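Local structure of C381 turret protein (Sulfolobus turreted icosahedral virus, 4IND) at residues D120-T123 with I129-I132; T195-G200 with V251-G256; T319-N322 with T326-T329. The protein builds the turrets of the virus particle, probably as a pentamer whose chains each carry three jelly-roll domains. One frame throughout, in Å; residues are numbered along the deposited sequence.

Contact 1 (D120-T123 with I129-I132); sequences DIFT and IYYI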
loop_
_atom_site.group_PDB
_atom_site.type_symbol
_atom_site.label_atom_id
_atom_site.label_comp_id
_atom_site.label_asym_id
_atom_site.label_seq_id
_atom_site.Cartn_x
_atom_site.Cartn_y
_atom_site.Cartn_z
ATOM N N ASP A 120 -26.295 -3.736 10.619
ATOM C CA ASP A 120 -25.760 -3.907 11.958
ATOM C C ASP A 120 -24.247 -3.920 11.908
ATOM O O ASP A 120 -23.635 -4.053 10.832
ATOM C CB ASP A 120 -26.289 -5.204 12.579
ATOM C CG ASP A 120 -26.485 -5.093 14.076
ATOM O OD1 ASP A 120 -25.802 -4.253 14.701
ATOM O OD2 ASP A 120 -27.340 -5.829 14.646
ATOM N N ILE A 121 -23.632 -3.765 13.070
ATOM C CA ILE A 121 -22.180 -3.690 13.125
ATOM C C ILE A 121 -21.713 -4.676 14.183
ATOM O O ILE A 121 -22.309 -4.768 15.265
ATOM C CB ILE A 121 -21.721 -2.282 13.459
ATOM C CG1 ILE A 121 -22.166 -1.319 12.349
ATOM C CG2 ILE A 121 -20.198 -2.254 13.644
ATOM C CD1 ILE A 121 -21.990 0.149 12.691
ATOM N N PHE A 122 -20.660 -5.427 13.876
ATOM C CA PHE A 122 -20.215 -6.488 14.784
ATOM C C PHE A 122 -18.712 -6.577 14.761
ATOM O O PHE A 122 -18.120 -6.853 13.720
ATOM C CB PHE A 122 -20.848 -7.824 14.378
ATOM C CG PHE A 122 -20.353 -9.024 15.180
ATOM C CD1 PHE A 122 -20.357 -9.012 16.569
ATOM C CD2 PHE A 122 -19.947 -10.166 14.533
ATOM C CE1 PHE A 122 -19.922 -10.124 17.304
ATOM C CE2 PHE A 122 -19.506 -11.290 15.247
ATOM C CZ PHE A 122 -19.505 -11.265 16.637
ATOM N N THR A 123 -18.084 -6.339 15.913
ATOM C CA THR A 123 -16.636 -6.488 16.004
ATOM C C THR A 123 -16.311 -7.887 16.474
ATOM O O THR A 123 -16.588 -8.232 17.612
ATOM C CB THR A 123 -16.028 -5.484 16.997
ATOM O OG1 THR A 123 -16.347 -4.157 16.560
ATOM C CG2 THR A 123 -14.501 -5.637 17.052
ATOM N N ILE A 129 -19.989 -11.910 20.866
ATOM C CA ILE A 129 -21.070 -12.731 20.327
ATOM C C ILE A 129 -22.131 -11.852 19.697
ATOM O O ILE A 129 -22.683 -10.981 20.370
ATOM C CB ILE A 129 -21.712 -13.549 21.454
ATOM C CG1 ILE A 129 -20.646 -14.424 22.128
ATOM C CG2 ILE A 129 -22.875 -14.358 20.933
ATOM C CD1 ILE A 129 -21.047 -14.940 23.491
ATOM N N TYR A 130 -22.422 -12.077 18.416
ATOM C CA TYR A 130 -23.462 -11.301 17.751
ATOM C C TYR A 130 -24.859 -11.736 18.201
ATOM O O TYR A 130 -25.126 -12.924 18.369
ATOM C CB TYR A 130 -23.342 -11.410 16.215
ATOM C CG TYR A 130 -24.426 -10.607 15.531
ATOM C CD1 TYR A 130 -24.379 -9.214 15.525
ATOM C CD2 TYR A 130 -25.520 -11.230 14.940
ATOM C CE1 TYR A 130 -25.373 -8.466 14.920
ATOM C CE2 TYR A 130 -26.549 -10.483 14.340
ATOM C CZ TYR A 130 -26.456 -9.105 14.326
ATOM O OH TYR A 130 -27.449 -8.357 13.737
ATOM N N TYR A 131 -25.760 -10.779 18.356
ATOM C CA TYR A 131 -27.100 -11.058 18.893
ATOM C C TYR A 131 -28.116 -10.055 18.357
ATOM O O TYR A 131 -27.912 -8.853 18.456
ATOM C CB TYR A 131 -27.074 -10.945 20.411
ATOM C CG TYR A 131 -28.441 -11.146 21.077
ATOM C CD1 TYR A 131 -29.005 -12.399 21.190
ATOM C CD2 TYR A 131 -29.135 -10.076 21.606
ATOM C CE1 TYR A 131 -30.245 -12.577 21.813
ATOM C CE2 TYR A 131 -30.357 -10.240 22.226
ATOM C CZ TYR A 131 -30.910 -11.491 22.329
ATOM O OH TYR A 131 -32.144 -11.663 22.943
ATOM N N ILE A 132 -29.215 -10.546 17.804
ATOM C CA ILE A 132 -30.337 -9.673 17.461
ATOM C C ILE A 132 -31.648 -10.455 17.542
ATOM O O ILE A 132 -31.708 -11.627 17.171
ATOM C CB ILE A 132 -30.153 -9.024 16.062
ATOM C CG1 ILE A 132 -31.194 -7.914 15.824
ATOM C CG2 ILE A 132 -30.204 -10.072 14.962
ATOM C CD1 ILE A 132 -30.931 -7.124 14.536
#

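Contact 2 (T195-G200 with V251-G256); sequences TNFQFG and VPFTFG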
loop_
_atom_site.group_PDB
_atom_site.type_symbol
_atom_site.label_atom_id
_atom_site.label_comp_id
_atom_site.label_asym_id
_atom_site.label_seq_id
_atom_site.Cartn_x
_atom_site.Cartn_y
_atom_site.Cartn_z
ATOM N N THR A 195 -29.848 25.397 23.522
ATOM C CA THR A 195 -28.640 25.990 23.005
ATOM C C THR A 195 -27.442 25.109 23.319
ATOM O O THR A 195 -27.318 24.579 24.424
ATOM C CB THR A 195 -28.459 27.399 23.522
ATOM O OG1 THR A 195 -28.562 27.386 24.946
ATOM C CG2 THR A 195 -29.556 28.301 22.966
ATOM N N ASN A 196 -26.565 24.949 22.336
ATOM C CA ASN A 196 -25.441 24.030 22.471
ATOM C C ASN A 196 -25.893 22.675 22.997
ATOM O O ASN A 196 -25.338 22.131 23.955
ATOM C CB ASN A 196 -24.335 24.635 23.331
ATOM C CG ASN A 196 -23.718 25.858 22.686
ATOM O OD1 ASN A 196 -23.658 25.957 21.458
ATOM N ND2 ASN A 196 -23.260 26.796 23.504
ATOM N N PHE A 197 -26.919 22.155 22.336
ATOM C CA PHE A 197 -27.478 20.838 22.600
ATOM C C PHE A 197 -26.472 19.746 22.285
ATOM O O PHE A 197 -26.105 19.545 21.121
ATOM C CB PHE A 197 -28.706 20.659 21.712
ATOM C CG PHE A 197 -29.435 19.368 21.922
ATOM C CD1 PHE A 197 -30.509 19.298 22.804
ATOM C CD2 PHE A 197 -29.074 18.239 21.221
ATOM C CE1 PHE A 197 -31.196 18.113 22.992
ATOM C CE2 PHE A 197 -29.759 17.041 21.404
ATOM C CZ PHE A 197 -30.823 16.979 22.291
ATOM N N GLN A 198 -26.015 19.025 23.304
ATOM C CA GLN A 198 -25.119 17.914 23.027
ATOM C C GLN A 198 -25.948 16.677 22.710
ATOM O O GLN A 198 -26.678 16.175 23.556
ATOM C CB GLN A 198 -24.141 17.645 24.178
ATOM C CG GLN A 198 -23.230 16.446 23.881
ATOM C CD GLN A 198 -22.208 16.173 24.968
ATOM O OE1 GLN A 198 -22.095 15.069 25.461
ATOM N NE2 GLN A 198 -21.457 17.169 25.329
ATOM N N PHE A 199 -25.851 16.212 21.470
ATOM C CA PHE A 199 -26.553 15.012 21.036
ATOM C C PHE A 199 -25.856 13.770 21.585
ATOM O O PHE A 199 -26.494 12.798 22.022
ATOM C CB PHE A 199 -26.579 14.986 19.498
ATOM C CG PHE A 199 -26.998 13.667 18.913
ATOM C CD1 PHE A 199 -28.324 13.258 18.943
ATOM C CD2 PHE A 199 -26.064 12.845 18.315
ATOM C CE1 PHE A 199 -28.710 12.029 18.403
ATOM C CE2 PHE A 199 -26.434 11.620 17.768
ATOM C CZ PHE A 199 -27.762 11.209 17.815
ATOM N N GLY A 200 -24.535 13.792 21.556
ATOM C CA GLY A 200 -23.771 12.606 21.933
ATOM C C GLY A 200 -22.283 12.876 21.897
ATOM O O GLY A 200 -21.872 14.027 21.777
ATOM N N VAL A 251 -37.082 14.746 22.613
ATOM C CA VAL A 251 -36.526 15.158 21.334
ATOM C C VAL A 251 -36.016 13.958 20.553
ATOM O O VAL A 251 -34.814 13.700 20.516
ATOM C CB VAL A 251 -35.367 16.145 21.517
ATOM C CG1 VAL A 251 -34.927 16.673 20.169
ATOM C CG2 VAL A 251 -35.776 17.284 22.437
ATOM N N PRO A 252 -36.930 13.218 19.909
ATOM C CA PRO A 252 -36.469 12.038 19.154
ATOM C C PRO A 252 -35.616 12.425 17.946
ATOM O O PRO A 252 -35.922 13.416 17.260
ATOM C CB PRO A 252 -37.773 11.380 18.692
ATOM C CG PRO A 252 -38.819 12.443 18.812
ATOM C CD PRO A 252 -38.397 13.322 19.957
ATOM N N PHE A 253 -34.548 11.670 17.715
ATOM C CA PHE A 253 -33.701 11.817 16.538
ATOM C C PHE A 253 -33.807 10.571 15.676
ATOM O O PHE A 253 -34.062 9.455 16.175
ATOM C CB PHE A 253 -32.214 11.990 16.938
ATOM C CG PHE A 253 -31.821 13.412 17.278
ATOM C CD1 PHE A 253 -30.966 14.124 16.443
ATOM C CD2 PHE A 253 -32.261 14.012 18.441
ATOM C CE1 PHE A 253 -30.577 15.429 16.762
ATOM C CE2 PHE A 253 -31.883 15.316 18.762
ATOM C CZ PHE A 253 -31.039 16.020 17.918
ATOM N N THR A 254 -33.601 10.756 14.378
ATOM C CA THR A 254 -33.338 9.649 13.469
ATOM C C THR A 254 -32.028 9.987 12.785
ATOM O O THR A 254 -31.829 11.120 12.369
ATOM C CB THR A 254 -34.430 9.511 12.416
ATOM O OG1 THR A 254 -35.698 9.382 13.060
ATOM C CG2 THR A 254 -34.182 8.275 11.556
ATOM N N PHE A 255 -31.103 9.032 12.693
ATOM C CA PHE A 255 -29.807 9.362 12.123
ATOM C C PHE A 255 -29.206 8.195 11.349
ATOM O O PHE A 255 -29.625 7.039 11.497
ATOM C CB PHE A 255 -28.852 9.876 13.213
ATOM C CG PHE A 255 -28.454 8.822 14.222
ATOM C CD1 PHE A 255 -27.276 8.106 14.073
ATOM C CD2 PHE A 255 -29.258 8.564 15.325
ATOM C CE1 PHE A 255 -26.908 7.133 15.014
ATOM C CE2 PHE A 255 -28.908 7.605 16.265
ATOM C CZ PHE A 255 -27.730 6.879 16.106
ATOM N N GLY A 256 -28.224 8.518 10.522
ATOM C CA GLY A 256 -27.498 7.545 9.745
ATOM C C GLY A 256 -26.076 7.515 10.264
ATOM O O GLY A 256 -25.727 8.270 11.174
#

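Contact 3 (T319-N322 with T326-T329); sequences TNLN and TYST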
loop_
_atom_site.group_PDB
_atom_site.type_symbol
_atom_site.label_atom_id
_atom_site.label_comp_id
_atom_site.label_asym_id
_atom_site.label_seq_id
_atom_site.Cartn_x
_atom_site.Cartn_y
_atom_site.Cartn_z
ATOM N N THR A 319 1.110 20.861 23.402
ATOM C CA THR A 319 0.937 19.472 23.803
ATOM C C THR A 319 -0.216 18.819 23.073
ATOM O O THR A 319 -1.061 19.495 22.473
ATOM C CB THR A 319 0.692 19.331 25.319
ATOM O OG1 THR A 319 0.777 17.947 25.686
ATOM C CG2 THR A 319 -0.688 19.862 25.688
ATOM N N ASN A 320 -0.227 17.490 23.121
ATOM C CA ASN A 320 -1.420 16.720 22.816
ATOM C C ASN A 320 -2.158 16.477 24.134
ATOM O O ASN A 320 -1.797 15.582 24.902
ATOM C CB ASN A 320 -1.055 15.396 22.143
ATOM C CG ASN A 320 -2.235 14.447 22.081
ATOM O OD1 ASN A 320 -3.365 14.835 22.400
ATOM N ND2 ASN A 320 -1.991 13.208 21.668
ATOM N N LEU A 321 -3.171 17.293 24.407
ATOM C CA LEU A 321 -3.886 17.236 25.683
ATOM C C LEU A 321 -4.560 15.898 25.943
ATOM O O LEU A 321 -4.897 15.581 27.084
ATOM C CB LEU A 321 -4.927 18.351 25.758
ATOM C CG LEU A 321 -4.376 19.762 25.954
ATOM C CD1 LEU A 321 -5.491 20.790 25.847
ATOM C CD2 LEU A 321 -3.679 19.869 27.314
ATOM N N ASN A 322 -4.794 15.134 24.881
ATOM C CA ASN A 322 -5.358 13.790 25.017
ATOM C C ASN A 322 -4.310 12.790 25.520
ATOM O O ASN A 322 -4.630 11.690 25.992
ATOM C CB ASN A 322 -5.965 13.333 23.685
ATOM C CG ASN A 322 -7.171 14.171 23.275
ATOM O OD1 ASN A 322 -7.901 14.686 24.126
ATOM N ND2 ASN A 322 -7.384 14.314 21.965
ATOM N N THR A 326 0.454 18.266 30.663
ATOM C CA THR A 326 1.668 19.049 30.846
ATOM C C THR A 326 2.205 19.524 29.490
ATOM O O THR A 326 2.497 18.720 28.598
ATOM C CB THR A 326 2.744 18.262 31.633
ATOM O OG1 THR A 326 3.280 17.218 30.812
ATOM C CG2 THR A 326 2.141 17.655 32.895
ATOM N N TYR A 327 2.299 20.840 29.336
ATOM C CA TYR A 327 2.792 21.429 28.107
ATOM C C TYR A 327 4.309 21.326 28.048
ATOM O O TYR A 327 4.985 21.473 29.063
ATOM C CB TYR A 327 2.372 22.902 28.022
ATOM C CG TYR A 327 0.904 23.120 27.716
ATOM C CD1 TYR A 327 0.493 23.503 26.456
ATOM C CD2 TYR A 327 -0.067 22.933 28.689
ATOM C CE1 TYR A 327 -0.843 23.705 26.166
ATOM C CE2 TYR A 327 -1.411 23.131 28.404
ATOM C CZ TYR A 327 -1.789 23.515 27.142
ATOM O OH TYR A 327 -3.119 23.716 26.831
ATOM N N SER A 328 4.857 21.072 26.864
ATOM C CA SER A 328 6.308 21.137 26.712
ATOM C C SER A 328 6.695 22.340 25.878
ATOM O O SER A 328 5.984 22.728 24.947
ATOM C CB SER A 328 6.882 19.838 26.129
ATOM O OG SER A 328 6.004 19.249 25.180
ATOM N N THR A 329 7.816 22.946 26.241
ATOM C CA THR A 329 8.349 24.082 25.509
ATOM C C THR A 329 8.799 23.611 24.138
ATOM O O THR A 329 9.563 22.646 24.038
ATOM C CB THR A 329 9.521 24.705 26.268
ATOM O OG1 THR A 329 9.059 25.173 27.545
ATOM C CG2 THR A 329 10.115 25.870 25.491
#

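Contact 1 (D120-T123 with I129-I132)
Tyr130 reaches from strand 130-134 toward strand 114-124 and touches Phe122 with its root and Asp120 with its tip. Its CB sits over the middle of the Phe122 ring, 3.6 Å from the centroid and only 4° off the ring normal, a CH-pi contact with hardly any offset. The backbone follows the side chain onto the same ring, Tyr130 N coming to 3.4 Å from Phe122 CE1. From CB the tyrosine runs with CG anti to its N, which carries the ring past Phe122 rather than flat onto it. Tyr130 CD1 passes 4.0 Å from Phe122 CB and CG, and the tyrosine edge is turned to the phenylalanine face in a T-shaped pair, centroids 5.6 Å apart and planes at 63°.

Strands 114-124 and 130-134 belong to different sheets of the first jelly-roll domain, and a short connection joins them. The segments run nearly antiparallel with axes 8.5 Å apart, too far for backbone pairing, so side chains bridge the gap. Each strand keeps its own sheet neighbour: Phe122 bonds to Tyr80 through the backbone, Tyr130 to Ile71.

Farther along the ring, Tyr130 CE1 lies 3.3 Å from Asp120 OD2, with the carboxylate at the ring edge and its plane steeply inclined to that of the ring. The hydroxyl then donates to the same oxygen, Tyr130 OH to Asp120 OD2 2.7 Å, on the anti side and 35° out of the carboxylate plane. OD2 also binds Phe99 N, while OD1 takes Phe100 N and Ile121 N. Four donors thus hold this buried carboxylate, which would favour its ionised form. Beside it, Ile132 CD1 approaches Asp120 OD2 to 3.8 Å.

Contact 2 (T195-G200 with V251-G256)
Four phenylalanines, Phe197 and Phe199 on one segment and Phe253 and Phe255 on the other, meet as an aromatic cluster. Its T-shaped member joins Phe199 to Phe255: the edge of the Phe199 ring points at the face of Phe255, with planes 76° apart and CZ of Phe199 3.9 Å from CD2 of Phe255. CG of Phe255 lies between N and the carbonyl carbon, and the ring turns its face to Phe199.

Two further pairs meet without a T-shape: one oblique, the other near parallel but displaced. Phe199 and Phe253 slide past one another from opposite directions with their planes inclined at 44°; Phe199 CD1 stands 3.6 Å above the centre of the Phe253 ring, and the neighbouring CE1 reaches CG of Phe253. Strands 197-200 and 253-256 lie in the two facing sheets of the second jelly-roll domain, their axes 11.0 Å apart and crossing at -53°, so these rings span the interior of the sandwich. Phe197 and Phe253 are close to parallel but slid apart with little overlap, meeting through CE2 of each at 3.8 Å.

Further rings and side chains surround the cluster. Tyr245 adds its ring beside both Phe197 and Phe253, and Met182 of strand 176-187 touches Phe199 and Phe255. Phe226 lies against the Phe199 ring, while Ile161 and Thr163 of strand 155-163 border Phe255.

Contact 3 (T319-N322 with T326-T329)
Thr319 and Tyr327 pack against each other where strand 311-319 of the third jelly-roll domain gives way to the loop leading to strand 328-332, an edge strand of its sheet within the chain. The close part of the contact is a CH-pi interaction. The methyl CG2 of Thr319 stands over the centre of the Tyr327 ring, 3.9 Å from the centroid and 11° off its normal, and the two side chains cross at about a right angle. The threonine torsion divides the work of its branches: OG1 is anti to N (chi1 -169°), leaving CG2 to face the ring. OG1 itself lies 3.5 Å from Thr326 O, but its hydrogen bond is made within the loop, to Ser324 O. A polar grip on the turn and an apolar hold on the ring thus come from one residue.

Toward the end of the tyrosine Leu321 makes a smaller contact, off the ring face. The Leu321 and Tyr327 side chains cross obliquely, with Leu321 CD2 4.1 Å from Tyr327 CZ and both methyls alongside the hydroxyl. That hydroxyl bonds to Ser351 OG at the start of strand 351-358, on the far side of strand 311-319, fixing the far end of the side chain.

The loose, solvent side is represented by Thr326, whose CB points away from 319-322 and whose OG1 bonds to Ser324 OG. Ser328 and Thr329 lead off along the edge strand, where backbone hydrogen bonds from Thr329 and packing of Ser328 on Asn270 of the second subunit join the two subunits. At the other end of the loop an Asx turn shapes the chain after Thr319: Asn320 OD1 accepts from Asn322 N at 2.9 Å, with the donor 44° out of the carbonyl plane.

How the contacts relate
The three contacts lie in series, one in each jelly-roll domain, and none touches another: contacts 1 and 2 come nearest, with about 9 Å between closest atoms, whereas contacts 1 and 3 are on opposite sides of the chain's centre. Contacts 1 and 2 are buried and each joins strands of different sheets, but 195-200 with 251-256 relies on aromatic rings alone, while 120-123 with 129-132 adds a carboxylate to its ring pair. Contact 3 is partly exposed and closes a short loop between neighbouring strands of one sheet, using aliphatic groups of Thr319 and Leu321 against a tyrosine. Contacts 1 and 3 also reach the second subunit; contact 2 is wholly internal to its chain.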